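Local atomic coordinates of ICChI, a glycosylated chitinase (Ipomoea carnea, PDB entry 6IDN), a protein that is a glycosylated plant chitinase of glycosyl hydrolase family 18 that also has lysozyme activity and probably cleaves chitin within a TIM-barrel fold. Residues 1-7 and 252-258; 199-203 and 243-247. All coordinates share one frame; numbering follows the deposited sequence.

Interaction 1: residues 1-7 and 252-258; sequences GEIAIYW and GVMLWSK
Residues Glu2 to Ile5 pair in parallel with Gly252 to Leu255, the short strand axes coming within 4.6 Å at 16°. This pairing joins the first and last strands of the TIM barrel and so closes it. Val253 N gives a bond to Glu2 O, Ala4 N to Val253 O, and Leu255 N to Ala4 O (2.8 Å). Tyr6 N to Leu255 O is weak. Gly252 sits with its CA 3.2 Å from Glu2 O. A CB there would run into that oxygen, and the backbone conformation of Gly252 would in any case push it against the preceding carbonyl.

Ile3, Ile5, Val253 and Leu255 turn to one face, where Ile3 CG2 meets Leu255 CD1. Ala4 and Met254 turn to the other and touch Trp180 of strand 178-182. Ile5 swings CG1 anti to its backbone N (chi1 -163°), which lays CG1 3.4 Å from Leu255 O and brings CD1 against the backbone of Lys258.

The Tyr6 ring lies where the regular pairing stops. Met254 SD comes to its edge, 3.6 Å from Tyr6 CE1, a Met-aromatic contact. Trp256 turns the edge of its indole to the face of the Tyr6 ring, an offset edge-to-face pair with planes at 64°. Trp256 CE3 also presses on Tyr6 CB at 3.5 Å. The peptide between Trp256 and Ser257 is cis. Pairing skips ahead beyond it, and Lys258 N reaches Tyr6 O at 2.9 Å. Ser257 CB packs over one face of the Trp256 indole.

A cis peptide after this tryptophan is a known family 18 feature, and in relatives the indole floors the sugar-binding cleft. Tyr6 OH is hydrogen-bonded to Asp123 of the DxxDxDxE signature. The sulfur and indole around the Tyr6 ring are thus likely to fix its rotation and keep the hydroxyl on that aspartate.

Interaction 2: residues 199-203 and 243-247; sequences LNSWN and TIKAT
Trp202 lies across Ile244 and hydrogen-bonds Thr247. With CG anti to the backbone N (chi1 179°), the indole extends from its helix toward residues 243-247. Ile244 CG2 sits over the five-membered ring, 3.5 Å from its centroid and almost on the normal, a CH-pi contact. Ile244 holds CG1 between its N and carbonyl carbon (chi1 64°), and this leaves CG2 as the branch on the indole face. Leu199 CD2 crosses nearby, 3.7 Å from Thr243 CG2 and 3.8 Å from Ile244 CG2.

Helices 196-206 and 233-244 are neighbours in the outer helical layer of the TIM barrel. Trp202 and Ile244 both also touch Leu216 of strand 213-219, inside that layer. A type I turn from Ile244 brings Thr247 to the indole edge. There Trp202 NE1 donates to Thr247 OG1 at 2.9 Å, close to the ring plane. Replacing Trp202 by an alanine is likely to leave Ile244 without its aromatic cover and Thr247 OG1 without this donor.

Two waters bridge Thr247 OG1 to Asn203 OD1. One accepts from the hydroxyl and donates to Asn203 OD1 and Thr243 O; the other donates to both side chains.

Overall arrangement
The chain starts in strand 2-7, at the first side of interaction 1. It then winds through the intervening strands and helices of the barrel to helix 196-206, which carries the first side of interaction 2. Strand 213-219 follows, and helix 233-244 and the turn after it return to close the smaller loop. The chain passes directly into strand 250-256, which closes the large loop of interaction 1. Interaction 2 is therefore nested within interaction 1, and the two do not cross. Their centres lie about 18 Å apart. Interaction 1 joins the barrel's terminal strands, while interaction 2 joins helix 196-206 to the end of helix 233-244 and the turn that follows it.

Interaction 1: residues 1-7 and 252-258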
ATOM      1  N   GLY A   1      -0.571  -1.587 -17.502  1.00 42.76           N
ATOM      2  CA  GLY A   1      -0.638  -1.021 -16.164  1.00 25.13           C
ATOM      3  C   GLY A   1      -1.555  -1.794 -15.239  1.00 23.78           C
ATOM      4  O   GLY A   1      -2.421  -2.541 -15.691  1.00 28.18           O
ATOM      5  N   GLU A   2      -1.359  -1.606 -13.936  1.00 19.67           N
ATOM      6  CA  GLU A   2      -2.104  -2.294 -12.891  1.00 18.65           C
ATOM      7  C   GLU A   2      -2.857  -1.280 -12.037  1.00 20.72           C
ATOM      8  O   GLU A   2      -2.527  -0.094 -12.004  1.00 19.70           O
ATOM      9  CB  GLU A   2      -1.170  -3.118 -11.992  1.00 20.26           C
ATOM     10  CG  GLU A   2      -0.520  -4.294 -12.698  1.00 22.89           C
ATOM     11  CD  GLU A   2       0.326  -5.134 -11.758  1.00 28.02           C
ATOM     12  OE1 GLU A   2       1.228  -4.583 -11.103  1.00 28.73           O
ATOM     13  OE2 GLU A   2       0.102  -6.354 -11.697  1.00 33.21           O
ATOM     14  N   ILE A   3      -3.877  -1.763 -11.334  1.00 19.99           N
ATOM     15  CA  ILE A   3      -4.559  -0.980 -10.312  1.00 19.65           C
ATOM     16  C   ILE A   3      -4.362  -1.662  -8.967  1.00 22.20           C
ATOM     17  O   ILE A   3      -4.612  -2.865  -8.834  1.00 22.16           O
ATOM     18  CB  ILE A   3      -6.057  -0.800 -10.616  1.00 21.22           C
ATOM     19  CG1 ILE A   3      -6.229  -0.021 -11.916  1.00 21.77           C
ATOM     20  CG2 ILE A   3      -6.739  -0.088  -9.457  1.00 22.27           C
ATOM     21  CD1 ILE A   3      -7.679   0.235 -12.295  1.00 25.06           C
ATOM     22  N   ALA A   4      -3.907  -0.894  -7.981  1.00 17.06           N
ATOM     23  CA  ALA A   4      -3.823  -1.334  -6.595  1.00 16.96           C
ATOM     24  C   ALA A   4      -4.895  -0.611  -5.799  1.00 18.15           C
ATOM     25  O   ALA A   4      -5.199   0.550  -6.077  1.00 18.76           O
ATOM     26  CB  ALA A   4      -2.452  -1.027  -5.976  1.00 17.54           C
ATOM     27  N   ILE A   5      -5.468  -1.286  -4.808  1.00 18.65           N
ATOM     28  CA  ILE A   5      -6.482  -0.645  -3.982  1.00 19.47           C
ATOM     29  C   ILE A   5      -6.292  -1.062  -2.535  1.00 18.39           C
ATOM     30  O   ILE A   5      -5.834  -2.168  -2.243  1.00 20.08           O
ATOM     31  CB  ILE A   5      -7.918  -0.965  -4.451  1.00 24.07           C
ATOM     32  CG1 ILE A   5      -8.892   0.045  -3.824  1.00 22.04           C
ATOM     33  CG2 ILE A   5      -8.296  -2.412  -4.100  1.00 25.96           C
ATOM     34  CD1 ILE A   5     -10.100   0.355  -4.662  1.00 23.47           C
ATOM     35  N   TYR A   6      -6.669  -0.159  -1.624  1.00 17.59           N
ATOM     36  CA  TYR A   6      -6.684  -0.446  -0.195  1.00 16.60           C
ATOM     37  C   TYR A   6      -8.021  -1.039   0.236  1.00 18.70           C
ATOM     38  O   TYR A   6      -9.091  -0.559  -0.153  1.00 20.57           O
ATOM     39  CB  TYR A   6      -6.400   0.822   0.613  1.00 18.49           C
ATOM     40  CG  TYR A   6      -4.933   1.173   0.632  1.00 19.26           C
ATOM     41  CD1 TYR A   6      -4.365   1.896  -0.408  1.00 17.16           C
ATOM     42  CD2 TYR A   6      -4.115   0.788   1.688  1.00 16.54           C
ATOM     43  CE1 TYR A   6      -3.024   2.199  -0.413  1.00 16.78           C
ATOM     44  CE2 TYR A   6      -2.764   1.102   1.702  1.00 17.22           C
ATOM     45  CZ  TYR A   6      -2.231   1.810   0.642  1.00 17.18           C
ATOM     46  OH  TYR A   6      -0.890   2.117   0.623  1.00 16.99           O
ATOM     47  N   TRP A   7      -7.939  -2.064   1.074  1.00 18.78           N
ATOM     48  CA  TRP A   7      -9.113  -2.708   1.638  1.00 18.99           C
ATOM     49  C   TRP A   7      -8.869  -2.929   3.122  1.00 21.69           C
ATOM     50  O   TRP A   7      -7.731  -3.135   3.553  1.00 19.98           O
ATOM     51  CB  TRP A   7      -9.407  -4.038   0.928  1.00 23.03           C
ATOM     52  CG  TRP A   7     -10.536  -4.856   1.505  1.00 23.39           C
ATOM     53  CD1 TRP A   7     -11.820  -4.883   1.063  1.00 23.14           C
ATOM     54  CD2 TRP A   7     -10.469  -5.792   2.601  1.00 24.43           C
ATOM     55  NE1 TRP A   7     -12.571  -5.770   1.818  1.00 24.97           N
ATOM     56  CE2 TRP A   7     -11.757  -6.335   2.767  1.00 29.92           C
ATOM     57  CE3 TRP A   7      -9.445  -6.216   3.455  1.00 27.71           C
ATOM     58  CZ2 TRP A   7     -12.046  -7.271   3.751  1.00 32.15           C
ATOM     59  CZ3 TRP A   7      -9.733  -7.144   4.432  1.00 26.93           C
ATOM     60  CH2 TRP A   7     -11.021  -7.663   4.571  1.00 27.90           C
ATOM     61  N   GLY A 252       1.133   1.972 -12.926  1.00 15.64           N
ATOM     62  CA  GLY A 252      -0.315   2.031 -12.877  1.00 16.63           C
ATOM     63  C   GLY A 252      -0.829   3.065 -11.904  1.00 17.62           C
ATOM     64  O   GLY A 252      -0.139   4.052 -11.632  1.00 15.14           O
ATOM     65  N   VAL A 253      -2.022   2.822 -11.363  1.00 17.92           N
ATOM     66  CA  VAL A 253      -2.722   3.729 -10.456  1.00 14.06           C
ATOM     67  C   VAL A 253      -3.037   2.977  -9.168  1.00 16.77           C
ATOM     68  O   VAL A 253      -3.455   1.817  -9.205  1.00 16.50           O
ATOM     69  CB  VAL A 253      -4.025   4.253 -11.102  1.00 15.23           C
ATOM     70  CG1 VAL A 253      -4.924   4.978 -10.080  1.00 17.64           C
ATOM     71  CG2 VAL A 253      -3.714   5.139 -12.305  1.00 15.62           C
ATOM     72  N   MET A 254      -2.846   3.640  -8.030  1.00 13.52           N
ATOM     73  CA  MET A 254      -3.296   3.133  -6.741  1.00 14.45           C
ATOM     74  C   MET A 254      -4.491   3.957  -6.292  1.00 17.46           C
ATOM     75  O   MET A 254      -4.547   5.164  -6.535  1.00 16.89           O
ATOM     76  CB  MET A 254      -2.178   3.191  -5.688  1.00 14.32           C
ATOM     77  CG  MET A 254      -2.609   2.817  -4.258  1.00 15.76           C
ATOM     78  SD  MET A 254      -3.396   4.214  -3.379  1.00 17.77           S
ATOM     79  CE  MET A 254      -1.962   5.067  -2.731  1.00 15.02           C
ATOM     80  N   LEU A 255      -5.462   3.303  -5.664  1.00 15.77           N
ATOM     81  CA  LEU A 255      -6.688   3.974  -5.266  1.00 16.98           C
ATOM     82  C   LEU A 255      -6.914   3.832  -3.770  1.00 19.05           C
ATOM     83  O   LEU A 255      -6.879   2.724  -3.225  1.00 20.80           O
ATOM     84  CB  LEU A 255      -7.894   3.409  -6.022  1.00 17.51           C
ATOM     85  CG  LEU A 255      -7.906   3.690  -7.521  1.00 17.79           C
ATOM     86  CD1 LEU A 255      -9.100   2.968  -8.161  1.00 21.16           C
ATOM     87  CD2 LEU A 255      -7.999   5.173  -7.775  1.00 19.09           C
ATOM     88  N   TRP A 256      -7.175   4.958  -3.121  1.00 17.63           N
ATOM     89  CA  TRP A 256      -7.726   4.997  -1.773  1.00 19.79           C
ATOM     90  C   TRP A 256      -9.205   5.350  -1.909  1.00 18.81           C
ATOM     91  O   TRP A 256      -9.528   6.473  -2.297  1.00 20.06           O
ATOM     92  CB  TRP A 256      -6.991   6.056  -0.952  1.00 20.15           C
ATOM     93  CG  TRP A 256      -7.571   6.225   0.399  1.00 19.30           C
ATOM     94  CD1 TRP A 256      -8.400   7.232   0.823  1.00 20.45           C
ATOM     95  CD2 TRP A 256      -7.398   5.349   1.515  1.00 18.32           C
ATOM     96  NE1 TRP A 256      -8.747   7.032   2.142  1.00 22.57           N
ATOM     97  CE2 TRP A 256      -8.145   5.885   2.589  1.00 21.93           C
ATOM     98  CE3 TRP A 256      -6.669   4.170   1.720  1.00 21.38           C
ATOM     99  CZ2 TRP A 256      -8.184   5.281   3.845  1.00 27.36           C
ATOM    100  CZ3 TRP A 256      -6.726   3.565   2.968  1.00 25.74           C
ATOM    101  CH2 TRP A 256      -7.468   4.125   4.013  1.00 29.22           C
ATOM    102  N   SER A 257     -10.130   4.420  -1.616  1.00 17.88           N
ATOM    103  CA  SER A 257      -9.961   3.041  -1.149  1.00 18.49           C
ATOM    104  C   SER A 257     -11.148   2.242  -1.712  1.00 23.16           C
ATOM    105  O   SER A 257     -11.991   2.802  -2.405  1.00 22.35           O
ATOM    106  CB  SER A 257      -9.947   2.979   0.373  1.00 23.01           C
ATOM    107  OG  SER A 257     -11.258   3.246   0.876  1.00 26.14           O
ATOM    108  N   LYS A 258     -11.239   0.948  -1.394  1.00 20.75           N
ATOM    109  CA  LYS A 258     -12.337   0.141  -1.927  1.00 24.50           C
ATOM    110  C   LYS A 258     -13.696   0.732  -1.555  1.00 30.73           C
ATOM    111  O   LYS A 258     -14.629   0.725  -2.370  1.00 25.26           O
ATOM    112  CB  LYS A 258     -12.222  -1.301  -1.427  1.00 24.48           C
ATOM    113  CG  LYS A 258     -13.412  -2.208  -1.795  1.00 27.40           C
ATOM    114  CD  LYS A 258     -13.616  -2.298  -3.310  1.00 27.01           C
ATOM    115  CE  LYS A 258     -14.694  -3.338  -3.666  1.00 30.72           C
ATOM    116  NZ  LYS A 258     -16.044  -2.960  -3.169  1.00 33.21           N
TER

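Interaction 2: residues 199-203 and 243-247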
ATOM      1  N   LEU A 199       2.250  16.700 -12.525  1.00 16.41           N
ATOM      2  CA  LEU A 199       3.169  16.174 -13.526  1.00 16.43           C
ATOM      3  C   LEU A 199       4.603  16.620 -13.258  1.00 17.80           C
ATOM      4  O   LEU A 199       5.545  15.845 -13.461  1.00 17.38           O
ATOM      5  CB  LEU A 199       2.708  16.610 -14.914  1.00 19.51           C
ATOM      6  CG  LEU A 199       1.384  15.968 -15.337  1.00 18.51           C
ATOM      7  CD1 LEU A 199       0.877  16.584 -16.642  1.00 18.14           C
ATOM      8  CD2 LEU A 199       1.528  14.445 -15.462  1.00 19.56           C
ATOM      9  N   ASN A 200       4.791  17.856 -12.780  1.00 22.03           N
ATOM     10  CA  ASN A 200       6.138  18.302 -12.427  1.00 20.13           C
ATOM     11  C   ASN A 200       6.717  17.468 -11.288  1.00 20.50           C
ATOM     12  O   ASN A 200       7.883  17.060 -11.332  1.00 20.85           O
ATOM     13  CB  ASN A 200       6.123  19.784 -12.054  1.00 22.69           C
ATOM     14  CG  ASN A 200       6.012  20.692 -13.269  1.00 33.61           C
ATOM     15  OD1 ASN A 200       6.220  20.264 -14.412  1.00 34.06           O
ATOM     16  ND2 ASN A 200       5.698  21.959 -13.029  1.00 36.45           N
ATOM     17  N   SER A 201       5.921  17.224 -10.246  1.00 18.95           N
ATOM     18  CA  SER A 201       6.356  16.345  -9.166  1.00 16.15           C
ATOM     19  C   SER A 201       6.716  14.963  -9.698  1.00 18.62           C
ATOM     20  O   SER A 201       7.789  14.422  -9.401  1.00 17.50           O
ATOM     21  CB  SER A 201       5.248  16.234  -8.116  1.00 19.26           C
ATOM     22  OG  SER A 201       5.610  15.335  -7.085  1.00 19.13           O
ATOM     23  N   TRP A 202       5.811  14.371 -10.481  1.00 15.34           N
ATOM     24  CA  TRP A 202       6.073  13.057 -11.066  1.00 18.14           C
ATOM     25  C   TRP A 202       7.360  13.057 -11.891  1.00 16.85           C
ATOM     26  O   TRP A 202       8.268  12.250 -11.646  1.00 17.87           O
ATOM     27  CB  TRP A 202       4.872  12.647 -11.919  1.00 16.18           C
ATOM     28  CG  TRP A 202       4.994  11.325 -12.600  1.00 16.04           C
ATOM     29  CD1 TRP A 202       5.594  11.083 -13.794  1.00 17.65           C
ATOM     30  CD2 TRP A 202       4.481  10.061 -12.141  1.00 14.70           C
ATOM     31  NE1 TRP A 202       5.502   9.748 -14.108  1.00 18.81           N
ATOM     32  CE2 TRP A 202       4.810   9.101 -13.118  1.00 16.17           C
ATOM     33  CE3 TRP A 202       3.774   9.654 -11.002  1.00 15.33           C
ATOM     34  CZ2 TRP A 202       4.463   7.748 -12.995  1.00 15.25           C
ATOM     35  CZ3 TRP A 202       3.415   8.302 -10.882  1.00 16.32           C
ATOM     36  CH2 TRP A 202       3.763   7.373 -11.871  1.00 15.12           C
ATOM     37  N   ASN A 203       7.469  13.982 -12.852  1.00 18.35           N
ATOM     38  CA  ASN A 203       8.559  13.938 -13.829  1.00 19.84           C
ATOM     39  C   ASN A 203       9.891  14.382 -13.241  1.00 22.13           C
ATOM     40  O   ASN A 203      10.946  13.868 -13.638  1.00 22.26           O
ATOM     41  CB  ASN A 203       8.237  14.835 -15.022  1.00 20.34           C
ATOM     42  CG  ASN A 203       7.200  14.249 -15.933  1.00 26.76           C
ATOM     43  OD1 ASN A 203       7.132  13.028 -16.116  1.00 23.63           O
ATOM     44  ND2 ASN A 203       6.393  15.121 -16.541  1.00 26.02           N
ATOM     45  N   THR A 243       0.533  11.137 -20.228  1.00 23.10           N
ATOM     46  CA  THR A 243       1.821  11.740 -19.903  1.00 22.84           C
ATOM     47  C   THR A 243       2.652  10.832 -18.996  1.00 21.31           C
ATOM     48  O   THR A 243       3.825  10.562 -19.286  1.00 22.93           O
ATOM     49  CB  THR A 243       1.609  13.116 -19.252  1.00 22.42           C
ATOM     50  OG1 THR A 243       0.953  14.005 -20.182  1.00 32.65           O
ATOM     51  CG2 THR A 243       2.961  13.720 -18.841  1.00 22.36           C
ATOM     52  N   ILE A 244       2.067  10.329 -17.903  1.00 17.56           N
ATOM     53  CA  ILE A 244       2.876   9.536 -16.975  1.00 15.71           C
ATOM     54  C   ILE A 244       3.218   8.166 -17.543  1.00 17.36           C
ATOM     55  O   ILE A 244       4.210   7.561 -17.120  1.00 20.84           O
ATOM     56  CB  ILE A 244       2.212   9.383 -15.591  1.00 17.36           C
ATOM     57  CG1 ILE A 244       0.891   8.614 -15.670  1.00 15.90           C
ATOM     58  CG2 ILE A 244       2.041  10.748 -14.917  1.00 19.15           C
ATOM     59  CD1 ILE A 244       0.271   8.346 -14.268  1.00 19.10           C
ATOM     60  N   LYS A 245       2.449   7.668 -18.514  1.00 21.60           N
ATOM     61  CA  LYS A 245       2.798   6.392 -19.135  1.00 20.97           C
ATOM     62  C   LYS A 245       4.112   6.457 -19.907  1.00 24.67           C
ATOM     63  O   LYS A 245       4.661   5.406 -20.259  1.00 28.47           O
ATOM     64  CB  LYS A 245       1.699   5.947 -20.095  1.00 24.01           C
ATOM     65  CG  LYS A 245       0.464   5.333 -19.453  1.00 30.53           C
ATOM     66  CD  LYS A 245      -0.589   5.189 -20.540  1.00 36.04           C
ATOM     67  CE  LYS A 245      -1.595   4.070 -20.308  1.00 41.87           C
ATOM     68  NZ  LYS A 245      -2.732   4.213 -21.284  1.00 39.62           N
ATOM     69  N   ALA A 246       4.618   7.657 -20.204  1.00 24.03           N
ATOM     70  CA  ALA A 246       5.903   7.756 -20.889  1.00 28.80           C
ATOM     71  C   ALA A 246       7.072   7.439 -19.967  1.00 23.40           C
ATOM     72  O   ALA A 246       8.168   7.144 -20.455  1.00 24.03           O
ATOM     73  CB  ALA A 246       6.073   9.149 -21.501  1.00 30.79           C
ATOM     74  N   THR A 247       6.860   7.487 -18.653  1.00 22.56           N
ATOM     75  CA  THR A 247       7.899   7.149 -17.689  1.00 20.00           C
ATOM     76  C   THR A 247       8.186   5.650 -17.741  1.00 20.54           C
ATOM     77  O   THR A 247       7.258   4.839 -17.761  1.00 20.50           O
ATOM     78  CB  THR A 247       7.432   7.574 -16.294  1.00 18.33           C
ATOM     79  OG1 THR A 247       7.196   8.991 -16.296  1.00 21.04           O
ATOM     80  CG2 THR A 247       8.465   7.226 -15.235  1.00 22.72           C
TER
HETATM   81  O   HOH W   1       6.301  10.986 -18.043  1.00 27.59           O
HETATM   82  O   HOH W   2       9.316  10.738 -15.892  1.00 33.34           O